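Local coordinates for protein beta-hexosaminidase (Neisseria gonorrhoeae, PDB 6JTJ) that probably takes part in peptidoglycan recycling by hydrolysing the terminal beta-1,4-linked N-acetylglucosamine from peptide-linked cell-wall fragments, at residues C[39-45]-C[95-101]; C[105-109]-C[118-124]; C[171-177]-C[215-221]. One frame throughout, in Å; residues are numbered along the deposited sequence.

Contact 1 of 3, residues C[39-45]-C[95-101]; sequences VPHIPRG and LRTPELI
Arg44 meets the 95-101 segment with both faces and one edge of its guanidinium. Pro98 CB sits over the centre of one face, 3.5 Å from Arg44 CZ, and Ile101 CG1 covers the rim of the opposite face, 3.7 Å from Arg44 NE. In the plane, Arg44 NE and NH2 grip Glu99 O side-on at 2.8 and 2.7 Å; NH2 lies in the carbonyl plane on a lone pair of Glu99 O, while NE comes from above that plane. Sandwiching and this fork together fix the group's rotation, and Arg44 NH1 goes on to Gln351.

Nearer the chain start the backbones form one parallel bridge: Thr97 N donates to Pro40 O at 3.1 Å and Ile42 N to Thr97 O at 2.8 Å. Pro98, which follows a cis peptide bond, lays its CD over the face of the His41 ring, 4.2 Å from the centroid, a CH-pi contact.

Arg96 bends at chi3 (-83°); NH2 makes a weak hydrogen bond to Pro43 O, while NH1 is hydrogen-bonded to Leu64 O and Asp66 O. A water joins Arg96 NE, Ile42 O and Pro98 O.

Both segments lead into parallel strands, 47-49 and 101-108, on either side of strand 69-74, as expected at the N-terminal strand ends of the family 3 glycosidase TIM barrel.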
loop_
_atom_site.group_PDB
_atom_site.type_symbol
_atom_site.label_atom_id
_atom_site.label_comp_id
_atom_site.label_asym_id
_atom_site.label_seq_id
_atom_site.Cartn_x
_atom_site.Cartn_y
_atom_site.Cartn_z
ATOM N N VAL C 39 15.212 -37.965 11.437
ATOM C CA VAL C 39 15.134 -36.590 10.842
ATOM C C VAL C 39 15.607 -36.610 9.381
ATOM O O VAL C 39 16.813 -36.569 9.114
ATOM C CB VAL C 39 15.981 -35.564 11.638
ATOM C CG1 VAL C 39 15.854 -34.168 11.034
ATOM C CG2 VAL C 39 15.582 -35.541 13.108
ATOM N N PRO C 40 14.662 -36.655 8.427
ATOM C CA PRO C 40 15.053 -36.827 7.018
ATOM C C PRO C 40 15.997 -35.734 6.481
ATOM O O PRO C 40 15.848 -34.555 6.817
ATOM C CB PRO C 40 13.716 -36.801 6.264
ATOM C CG PRO C 40 12.742 -36.162 7.194
ATOM C CD PRO C 40 13.212 -36.453 8.587
ATOM N N HIS C 41 16.962 -36.145 5.659
ATOM C CA HIS C 41 17.835 -35.201 4.992
ATOM C C HIS C 41 17.337 -34.959 3.568
ATOM O O HIS C 41 17.449 -35.830 2.715
ATOM C CB HIS C 41 19.277 -35.683 4.966
ATOM C CG HIS C 41 20.227 -34.651 4.443
ATOM N ND1 HIS C 41 20.430 -34.444 3.092
ATOM C CD2 HIS C 41 20.992 -33.737 5.084
ATOM C CE1 HIS C 41 21.296 -33.460 2.927
ATOM N NE2 HIS C 41 21.654 -33.016 4.119
ATOM N N ILE C 42 16.780 -33.772 3.336
ATOM C CA ILE C 42 16.178 -33.396 2.056
ATOM C C ILE C 42 16.700 -32.011 1.664
ATOM O O ILE C 42 16.663 -31.091 2.476
ATOM C CB ILE C 42 14.643 -33.294 2.179
ATOM C CG1 ILE C 42 14.080 -34.469 2.992
ATOM C CG2 ILE C 42 13.998 -33.219 0.801
ATOM C CD1 ILE C 42 12.599 -34.354 3.316
ATOM N N PRO C 43 17.202 -31.856 0.436
ATOM C CA PRO C 43 17.600 -30.507 0.058
ATOM C C PRO C 43 16.431 -29.505 0.180
ATOM O O PRO C 43 15.246 -29.884 0.041
ATOM C CB PRO C 43 18.035 -30.658 -1.403
ATOM C CG PRO C 43 18.338 -32.108 -1.581
ATOM C CD PRO C 43 17.448 -32.836 -0.632
ATOM N N ARG C 44 16.763 -28.250 0.467
ATOM C CA ARG C 44 15.741 -27.208 0.547
ATOM C C ARG C 44 15.182 -26.981 -0.841
ATOM O O ARG C 44 15.934 -26.731 -1.779
ATOM C CB ARG C 44 16.334 -25.923 1.083
ATOM C CG ARG C 44 16.800 -25.987 2.514
ATOM C CD ARG C 44 17.496 -24.695 2.887
ATOM N NE ARG C 44 17.815 -24.629 4.306
ATOM C CZ ARG C 44 19.013 -24.394 4.820
ATOM N NH1 ARG C 44 20.081 -24.159 4.046
ATOM N NH2 ARG C 44 19.144 -24.377 6.137
ATOM N N GLY C 45 13.866 -27.112 -0.974
ATOM C CA GLY C 45 13.202 -26.893 -2.255
ATOM C C GLY C 45 13.075 -25.425 -2.593
ATOM O O GLY C 45 13.396 -24.573 -1.775
ATOM N N LEU C 95 11.767 -30.655 11.537
ATOM C CA LEU C 95 11.183 -31.529 10.529
ATOM C C LEU C 95 12.192 -32.152 9.583
ATOM O O LEU C 95 11.978 -33.267 9.110
ATOM C CB LEU C 95 10.135 -30.785 9.699
ATOM C CG LEU C 95 8.864 -30.367 10.432
ATOM C CD1 LEU C 95 8.030 -29.505 9.495
ATOM C CD2 LEU C 95 8.059 -31.567 10.923
ATOM N N ARG C 96 13.271 -31.436 9.284
ATOM C CA ARG C 96 14.183 -31.868 8.234
ATOM C C ARG C 96 15.478 -31.108 8.286
ATOM O O ARG C 96 15.608 -30.144 9.026
ATOM C CB ARG C 96 13.539 -31.698 6.851
ATOM C CG ARG C 96 13.004 -30.290 6.587
ATOM C CD ARG C 96 12.061 -30.212 5.391
ATOM N NE ARG C 96 12.773 -30.100 4.123
ATOM C CZ ARG C 96 12.179 -29.997 2.939
ATOM N NH1 ARG C 96 10.843 -29.994 2.849
ATOM N NH2 ARG C 96 12.919 -29.913 1.831
ATOM N N THR C 97 16.440 -31.591 7.513
ATOM C CA THR C 97 17.767 -31.002 7.394
ATOM C C THR C 97 18.172 -31.007 5.922
ATOM O O THR C 97 17.843 -31.945 5.214
ATOM C CB THR C 97 18.805 -31.843 8.161
ATOM O OG1 THR C 97 18.326 -32.055 9.484
ATOM C CG2 THR C 97 20.167 -31.142 8.225
ATOM N N PRO C 98 18.843 -29.944 5.442
ATOM C CA PRO C 98 19.069 -28.658 6.105
ATOM C C PRO C 98 17.749 -28.037 6.573
ATOM O O PRO C 98 16.708 -28.212 5.923
ATOM C CB PRO C 98 19.712 -27.811 5.011
ATOM C CG PRO C 98 20.364 -28.795 4.108
ATOM C CD PRO C 98 19.442 -29.977 4.097
ATOM N N GLU C 99 17.797 -27.355 7.706
ATOM C CA GLU C 99 16.596 -26.857 8.335
ATOM C C GLU C 99 15.944 -25.815 7.437
ATOM O O GLU C 99 16.624 -25.020 6.782
ATOM C CB GLU C 99 16.917 -26.284 9.707
ATOM C CG GLU C 99 17.509 -27.330 10.655
ATOM C CD GLU C 99 17.876 -26.778 12.019
ATOM O OE1 GLU C 99 18.215 -25.588 12.105
ATOM O OE2 GLU C 99 17.853 -27.537 13.014
ATOM N N LEU C 100 14.619 -25.876 7.362
ATOM C CA LEU C 100 13.854 -24.906 6.594
ATOM C C LEU C 100 14.231 -23.493 7.048
ATOM O O LEU C 100 14.284 -23.226 8.237
ATOM C CB LEU C 100 12.349 -25.136 6.779
ATOM C CG LEU C 100 11.755 -26.414 6.166
ATOM C CD1 LEU C 100 10.289 -26.542 6.553
ATOM C CD2 LEU C 100 11.904 -26.458 4.653
ATOM N N ILE C 101 14.508 -22.618 6.083
ATOM C CA ILE C 101 14.816 -21.217 6.352
ATOM C C ILE C 101 13.525 -20.484 6.727
ATOM O O ILE C 101 12.497 -20.660 6.093
ATOM C CB ILE C 101 15.466 -20.548 5.118
ATOM C CG1 ILE C 101 16.870 -21.109 4.890
ATOM C CG2 ILE C 101 15.518 -19.036 5.265
ATOM C CD1 ILE C 101 17.892 -20.762 5.946
HETATM O O HOH W 1 15.356 -29.302 3.678
#

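Contact 2 of 3, residues C[105-109]-C[118-124]; sequences DHEGG and FTRLPAM. With NAG (2-acetamido-2-deoxy-beta-D-glucopyranose), chain I.
His106 presents its CE1 edge to one face of the Phe118 ring. The closest atoms, His106 CE1 and Phe118 CD2, are 4.1 Å apart, and the planes stand at 74° with centroids 5.6 Å apart, a T-shaped pair. Leu121 CD1 approaches the same imidazole obliquely at ND1. The other nitrogen, His106 NE2, is hydrogen-bonded to the backbone N of Phe114, which helps hold the ring in this attitude.

The second flat group, the Arg120 guanidinium, meets Gly109 O at its edge and in its own plane. NH1 and NH2 of Arg120 both donate end-on to that single oxygen, at 2.8 and 3.0 Å; NH2 comes from well above the carbonyl plane, whereas NH1 is tilted from it by only 15°. The bend at chi2 (74°) helps bring the guanidinium back to Gly109. Gln112 OE1 takes a further bond from Arg120 NH1.

The backbones are also in close touch. Gly109 N donates to Leu121 O at 2.9 Å, and Gly108 CA packs on Leu121 CB while making a CA-H...O contact of 3.3 Å with Pro122 O. Met124, bent at chi2 and chi3, lays its CE 3.2 Å from Glu107 O.

A classic beta bulge ends strand 101-108, with Glu107 and Gly108 together opposite Val111. Two residues before Glu107 in sequence, Asp105 binds the sugar: its OD1 accepts from O4 of the bound NAG (2.8 Å) and OD2 from O6, with Arg113 salt-bridged to OD2. Glu107 makes salt bridges with Lys210 and Arg180, both predicted substrate-binding residues, and so probably helps position them at the C-terminal strand ends, where TIM-barrel glycosidases bind substrate.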
loop_
_atom_site.group_PDB
_atom_site.type_symbol
_atom_site.label_atom_id
_atom_site.label_comp_id
_atom_site.label_asym_id
_atom_site.label_seq_id
_atom_site.Cartn_x
_atom_site.Cartn_y
_atom_site.Cartn_z
ATOM N N ASP C 105 8.850 -10.208 7.715
ATOM C CA ASP C 105 8.944 -8.797 7.363
ATOM C C ASP C 105 9.056 -7.931 8.622
ATOM O O ASP C 105 8.039 -7.483 9.164
ATOM C CB ASP C 105 7.708 -8.361 6.548
ATOM C CG ASP C 105 7.600 -9.064 5.201
ATOM O OD1 ASP C 105 8.539 -8.915 4.397
ATOM O OD2 ASP C 105 6.568 -9.720 4.926
ATOM N N HIS C 106 10.288 -7.722 9.096
ATOM C CA HIS C 106 10.569 -6.686 10.089
ATOM C C HIS C 106 11.396 -5.609 9.436
ATOM O O HIS C 106 12.613 -5.737 9.314
ATOM C CB HIS C 106 11.298 -7.233 11.320
ATOM C CG HIS C 106 10.378 -7.720 12.396
ATOM N ND1 HIS C 106 10.718 -7.707 13.729
ATOM C CD2 HIS C 106 9.132 -8.234 12.334
ATOM C CE1 HIS C 106 9.713 -8.177 14.444
ATOM N NE2 HIS C 106 8.741 -8.513 13.621
ATOM N N GLU C 107 10.717 -4.557 8.999
ATOM C CA GLU C 107 11.373 -3.382 8.453
ATOM C C GLU C 107 11.485 -2.319 9.526
ATOM O O GLU C 107 12.528 -1.690 9.675
ATOM C CB GLU C 107 10.566 -2.802 7.298
ATOM C CG GLU C 107 10.527 -3.671 6.058
ATOM C CD GLU C 107 9.581 -3.140 4.992
ATOM O OE1 GLU C 107 9.291 -1.924 4.982
ATOM O OE2 GLU C 107 9.137 -3.943 4.162
ATOM N N GLY C 108 10.374 -2.086 10.217
ATOM C CA GLY C 108 10.242 -0.960 11.106
ATOM C C GLY C 108 8.971 -0.163 10.833
ATOM O O GLY C 108 8.391 -0.224 9.755
ATOM N N GLY C 109 8.550 0.606 11.830
ATOM C CA GLY C 109 7.385 1.468 11.679
ATOM C C GLY C 109 6.180 0.602 11.431
ATOM O O GLY C 109 5.889 -0.300 12.212
ATOM N N PHE C 118 8.902 -7.358 21.799
ATOM C CA PHE C 118 9.970 -6.870 20.922
ATOM C C PHE C 118 10.134 -5.386 21.139
ATOM O O PHE C 118 9.180 -4.698 21.493
ATOM C CB PHE C 118 9.612 -7.147 19.436
ATOM C CG PHE C 118 9.849 -8.565 19.008
ATOM C CD1 PHE C 118 8.930 -9.555 19.295
ATOM C CD2 PHE C 118 11.000 -8.906 18.303
ATOM C CE1 PHE C 118 9.160 -10.865 18.920
ATOM C CE2 PHE C 118 11.234 -10.216 17.908
ATOM C CZ PHE C 118 10.318 -11.199 18.221
ATOM N N THR C 119 11.325 -4.868 20.892
ATOM C CA THR C 119 11.512 -3.437 20.792
ATOM C C THR C 119 10.729 -2.946 19.577
ATOM O O THR C 119 10.795 -3.563 18.517
ATOM C CB THR C 119 12.972 -3.081 20.556
ATOM O OG1 THR C 119 13.735 -3.639 21.607
ATOM C CG2 THR C 119 13.194 -1.582 20.524
ATOM N N ARG C 120 9.979 -1.850 19.744
ATOM C CA ARG C 120 9.270 -1.236 18.628
ATOM C C ARG C 120 10.274 -0.530 17.738
ATOM O O ARG C 120 11.055 0.281 18.199
ATOM C CB ARG C 120 8.209 -0.256 19.132
ATOM C CG ARG C 120 7.214 0.174 18.064
ATOM C CD ARG C 120 6.222 -0.934 17.752
ATOM N NE ARG C 120 5.204 -0.487 16.804
ATOM C CZ ARG C 120 5.329 -0.457 15.479
ATOM N NH1 ARG C 120 6.448 -0.869 14.887
ATOM N NH2 ARG C 120 4.319 -0.007 14.734
ATOM N N LEU C 121 10.262 -0.851 16.454
ATOM C CA LEU C 121 11.250 -0.331 15.517
ATOM C C LEU C 121 10.737 0.923 14.816
ATOM O O LEU C 121 9.554 1.001 14.484
ATOM C CB LEU C 121 11.584 -1.390 14.469
ATOM C CG LEU C 121 12.155 -2.699 15.005
ATOM C CD1 LEU C 121 12.038 -3.785 13.952
ATOM C CD2 LEU C 121 13.595 -2.535 15.448
ATOM N N PRO C 122 11.623 1.886 14.573
ATOM C CA PRO C 122 11.208 3.076 13.886
ATOM C C PRO C 122 11.082 2.811 12.411
ATOM O O PRO C 122 11.716 1.878 11.906
ATOM C CB PRO C 122 12.384 4.028 14.110
ATOM C CG PRO C 122 13.569 3.113 14.192
ATOM C CD PRO C 122 13.044 1.949 14.973
ATOM N N ALA C 123 10.285 3.625 11.725
ATOM C CA ALA C 123 10.247 3.591 10.276
ATOM C C ALA C 123 11.626 4.012 9.729
ATOM O O ALA C 123 12.310 4.833 10.328
ATOM C CB ALA C 123 9.174 4.523 9.764
ATOM N N MET C 124 12.028 3.453 8.598
ATOM C CA MET C 124 13.337 3.775 8.034
ATOM C C MET C 124 13.531 5.244 7.677
ATOM O O MET C 124 14.655 5.739 7.698
ATOM C CB MET C 124 13.644 2.904 6.819
ATOM C CG MET C 124 13.793 1.427 7.125
ATOM S SD MET C 124 15.129 1.074 8.291
ATOM C CE MET C 124 14.265 1.041 9.851
HETATM C C1 NAG I . 5.116 -7.688 -0.750
HETATM C C2 NAG I . 5.711 -6.433 -0.096
HETATM C C3 NAG I . 7.120 -6.703 0.375
HETATM C C4 NAG I . 7.177 -7.969 1.228
HETATM C C5 NAG I . 6.670 -9.173 0.459
HETATM C C6 NAG I . 6.550 -10.398 1.369
HETATM C C7 NAG I . 5.420 -4.037 -0.756
HETATM C C8 NAG I . 4.900 -3.789 0.598
HETATM N N2 NAG I . 5.763 -5.307 -0.996
HETATM O O1 NAG I . 3.702 -7.630 -0.738
HETATM O O3 NAG I . 7.581 -5.577 1.086
HETATM O O4 NAG I . 8.475 -8.214 1.707
HETATM O O5 NAG I . 5.378 -8.887 -0.036
HETATM O O6 NAG I . 5.604 -10.228 2.413
HETATM O O7 NAG I . 5.476 -3.117 -1.589
HETATM O O HOH W 2 10.006 1.043 7.772
#

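Contact 3 of 3, residues C[171-177]-C[215-221]; sequences WGNCAVI and HGFVEGD. With NAG (2-acetamido-2-deoxy-beta-D-glucopyranose), chain G.
Asn173 packs on the 215-221 loop along its whole side chain: CB rests 3.2 Å from Phe217 O and slightly farther from Val218 O, and CG also lies near Phe217 O. With CG placed beside the backbone N (chi1 -68°), ND2 comes back to donate to Phe217 O at 2.8 Å, tilted 17° from the carbonyl plane. The same ND2 lies over the rim of the Phe217 ring face, 3.7 Å from Phe217 CD1. OD1 makes a weak hydrogen bond to Arg76 of the second subunit.

Phe217 in turn directs an edge at the face of the Trp171 five-membered ring, planes at 84°, centroids 5.2 Å apart, while Trp171 NE1 is hydrogen-bonded to Asp240. Farther along, Cys174 CB abuts Val218 O at 3.1 Å and its SG lies obliquely beside the imidazole, 3.6 Å from His215 ND1, a buried nitrogen with no polar partner in the model. Val176 N donates to Gly220 O at 2.9 Å, and one water links Cys174 N with Gly216 O.

Both direct hydrogen bonds across the contact thus end on carbonyls of the 215-221 loop. Arg113 of the second subunit forms salt bridges with Asp221 OD2 and Glu219 OE2, holding the loop's acidic end across the dimer. This chemistry is consistent with the contact helping to position the loop that carries the predicted catalytic residues Asp221 and His223.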
loop_
_atom_site.group_PDB
_atom_site.type_symbol
_atom_site.label_atom_id
_atom_site.label_comp_id
_atom_site.label_asym_id
_atom_site.label_seq_id
_atom_site.Cartn_x
_atom_site.Cartn_y
_atom_site.Cartn_z
ATOM N N TRP C 171 10.675 9.327 -3.875
ATOM C CA TRP C 171 10.385 10.323 -4.875
ATOM C C TRP C 171 9.143 11.149 -4.522
ATOM O O TRP C 171 8.848 12.094 -5.210
ATOM C CB TRP C 171 10.157 9.671 -6.241
ATOM C CG TRP C 171 11.382 9.120 -6.885
ATOM C CD1 TRP C 171 11.751 7.809 -6.962
ATOM C CD2 TRP C 171 12.390 9.865 -7.598
ATOM N NE1 TRP C 171 12.930 7.684 -7.662
ATOM C CE2 TRP C 171 13.348 8.929 -8.062
ATOM C CE3 TRP C 171 12.573 11.221 -7.887
ATOM C CZ2 TRP C 171 14.481 9.315 -8.801
ATOM C CZ3 TRP C 171 13.696 11.609 -8.638
ATOM C CH2 TRP C 171 14.650 10.657 -9.063
ATOM N N GLY C 172 8.458 10.834 -3.417
ATOM C CA GLY C 172 7.243 11.556 -3.036
ATOM C C GLY C 172 6.032 11.151 -3.880
ATOM O O GLY C 172 5.028 11.864 -3.911
ATOM N N ASN C 173 6.099 9.974 -4.499
ATOM C CA ASN C 173 5.010 9.459 -5.327
ATOM C C ASN C 173 4.240 8.246 -4.788
ATOM O O ASN C 173 3.078 8.067 -5.138
ATOM C CB ASN C 173 5.565 9.053 -6.688
ATOM C CG ASN C 173 6.039 10.239 -7.516
ATOM O OD1 ASN C 173 5.632 11.394 -7.289
ATOM N ND2 ASN C 173 6.955 9.970 -8.445
ATOM N N CYS C 174 4.892 7.396 -3.991
ATOM C CA CYS C 174 4.387 6.050 -3.693
ATOM C C CYS C 174 4.002 5.884 -2.227
ATOM O O CYS C 174 4.872 5.716 -1.356
ATOM C CB CYS C 174 5.441 5.000 -4.037
ATOM S SG CYS C 174 4.711 3.352 -4.109
ATOM N N ALA C 175 2.711 5.927 -1.958
ATOM C CA ALA C 175 2.209 5.900 -0.578
ATOM C C ALA C 175 2.480 4.572 0.101
ATOM O O ALA C 175 2.795 4.527 1.270
ATOM C CB ALA C 175 0.705 6.167 -0.556
ATOM N N VAL C 176 2.356 3.478 -0.632
ATOM C CA VAL C 176 2.561 2.180 -0.040
ATOM C C VAL C 176 4.000 2.003 0.474
ATOM O O VAL C 176 4.238 1.199 1.382
ATOM C CB VAL C 176 2.100 1.027 -0.970
ATOM C CG1 VAL C 176 2.998 0.831 -2.190
ATOM C CG2 VAL C 176 2.015 -0.262 -0.180
ATOM N N ILE C 177 4.962 2.672 -0.168
ATOM C CA ILE C 177 6.330 2.677 0.326
ATOM C C ILE C 177 6.363 3.719 1.426
ATOM O O ILE C 177 6.619 3.383 2.567
ATOM C CB ILE C 177 7.376 2.980 -0.769
ATOM C CG1 ILE C 177 7.326 1.940 -1.901
ATOM C CG2 ILE C 177 8.782 3.044 -0.179
ATOM C CD1 ILE C 177 7.480 0.504 -1.473
ATOM N N HIS C 215 10.861 0.796 -6.502
ATOM C CA HIS C 215 9.412 0.981 -6.409
ATOM C C HIS C 215 9.039 2.439 -6.084
ATOM O O HIS C 215 7.852 2.780 -5.976
ATOM C CB HIS C 215 8.894 0.067 -5.290
ATOM C CG HIS C 215 7.455 -0.330 -5.413
ATOM N ND1 HIS C 215 6.430 0.586 -5.544
ATOM C CD2 HIS C 215 6.861 -1.550 -5.363
ATOM C CE1 HIS C 215 5.271 -0.050 -5.601
ATOM N NE2 HIS C 215 5.503 -1.348 -5.497
ATOM N N GLY C 216 10.031 3.284 -5.882
ATOM C CA GLY C 216 9.776 4.607 -5.350
ATOM C C GLY C 216 9.068 5.617 -6.243
ATOM O O GLY C 216 8.525 6.595 -5.745
ATOM N N PHE C 217 9.149 5.433 -7.551
ATOM C CA PHE C 217 8.717 6.468 -8.487
ATOM C C PHE C 217 7.249 6.319 -8.899
ATOM O O PHE C 217 6.588 7.309 -9.173
ATOM C CB PHE C 217 9.608 6.503 -9.734
ATOM C CG PHE C 217 9.339 7.685 -10.637
ATOM C CD1 PHE C 217 9.920 8.919 -10.378
ATOM C CD2 PHE C 217 8.494 7.571 -11.731
ATOM C CE1 PHE C 217 9.697 10.020 -11.218
ATOM C CE2 PHE C 217 8.262 8.653 -12.569
ATOM C CZ PHE C 217 8.868 9.887 -12.309
ATOM N N VAL C 218 6.746 5.090 -8.938
ATOM C CA VAL C 218 5.347 4.866 -9.276
ATOM C C VAL C 218 4.430 5.331 -8.152
ATOM O O VAL C 218 4.876 5.608 -7.045
ATOM C CB VAL C 218 5.016 3.399 -9.525
ATOM C CG1 VAL C 218 5.822 2.880 -10.682
ATOM C CG2 VAL C 218 5.249 2.555 -8.265
ATOM N N GLU C 219 3.174 5.559 -8.500
ATOM C CA GLU C 219 2.164 5.864 -7.505
ATOM C C GLU C 219 1.620 4.527 -7.091
ATOM O O GLU C 219 1.553 3.611 -7.900
ATOM C CB GLU C 219 1.091 6.783 -8.051
ATOM C CG GLU C 219 1.535 8.238 -8.185
ATOM C CD GLU C 219 0.442 9.091 -8.839
ATOM O OE1 GLU C 219 0.275 8.991 -10.065
ATOM O OE2 GLU C 219 -0.245 9.861 -8.138
ATOM N N GLY C 220 1.271 4.406 -5.828
ATOM C CA GLY C 220 0.798 3.138 -5.309
ATOM C C GLY C 220 0.006 3.397 -4.044
ATOM O O GLY C 220 0.572 3.601 -2.969
ATOM N N ASP C 221 -1.311 3.378 -4.166
ATOM C CA ASP C 221 -2.182 3.723 -3.057
ATOM C C ASP C 221 -3.510 3.028 -3.166
ATOM O O ASP C 221 -4.472 3.380 -2.561
ATOM C CB ASP C 221 -2.343 5.254 -2.959
ATOM C CG ASP C 221 -2.693 5.905 -4.289
ATOM O OD1 ASP C 221 -3.821 5.726 -4.738
ATOM O OD2 ASP C 221 -1.860 6.568 -4.867
HETATM C C1 NAG G . -8.644 2.346 -4.152
HETATM C C2 NAG G . -8.181 3.094 -2.931
HETATM C C3 NAG G . -9.040 4.364 -2.677
HETATM C C4 NAG G . -9.166 5.148 -3.977
HETATM C C5 NAG G . -9.652 4.231 -5.100
HETATM C C6 NAG G . -9.863 4.955 -6.429
HETATM C C7 NAG G . -7.041 2.165 -0.924
HETATM C C8 NAG G . -5.966 3.151 -1.142
HETATM N N2 NAG G . -8.004 2.129 -1.845
HETATM O O1 NAG G . -7.630 1.406 -4.444
HETATM O O3 NAG G . -8.421 5.233 -1.751
HETATM O O4 NAG G . -9.958 6.324 -3.874
HETATM O O5 NAG G . -8.692 3.217 -5.238
HETATM O O6 NAG G . -8.667 5.470 -6.941
HETATM O O7 NAG G . -7.008 1.434 0.073
HETATM O O HOH W 3 0.751 6.809 -4.024
HETATM O O HOH W 4 7.744 7.613 -3.499
#

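The three contacts lie in succession along the chain without overlapping. Contact 1 is remote from the chemistry: its centre lies about 30 Å from that of contact 2 and about 39 Å from that of contact 3, on the opposite side of the chain's centre from contact 3, and its Ile101 side chain is about 13 Å from a bound NAG. Strand 101-108 connects it to contact 2. Contacts 2 and 3 have centres about 20 Å apart and nearest atoms about 6 Å apart; both touch the second subunit. The sugar held by Asp105 is also hydrogen-bonded to Lys210 and His211 of the same chain and to Asp221 O of the second subunit, which suggests that the two sites approach each other across the dimer.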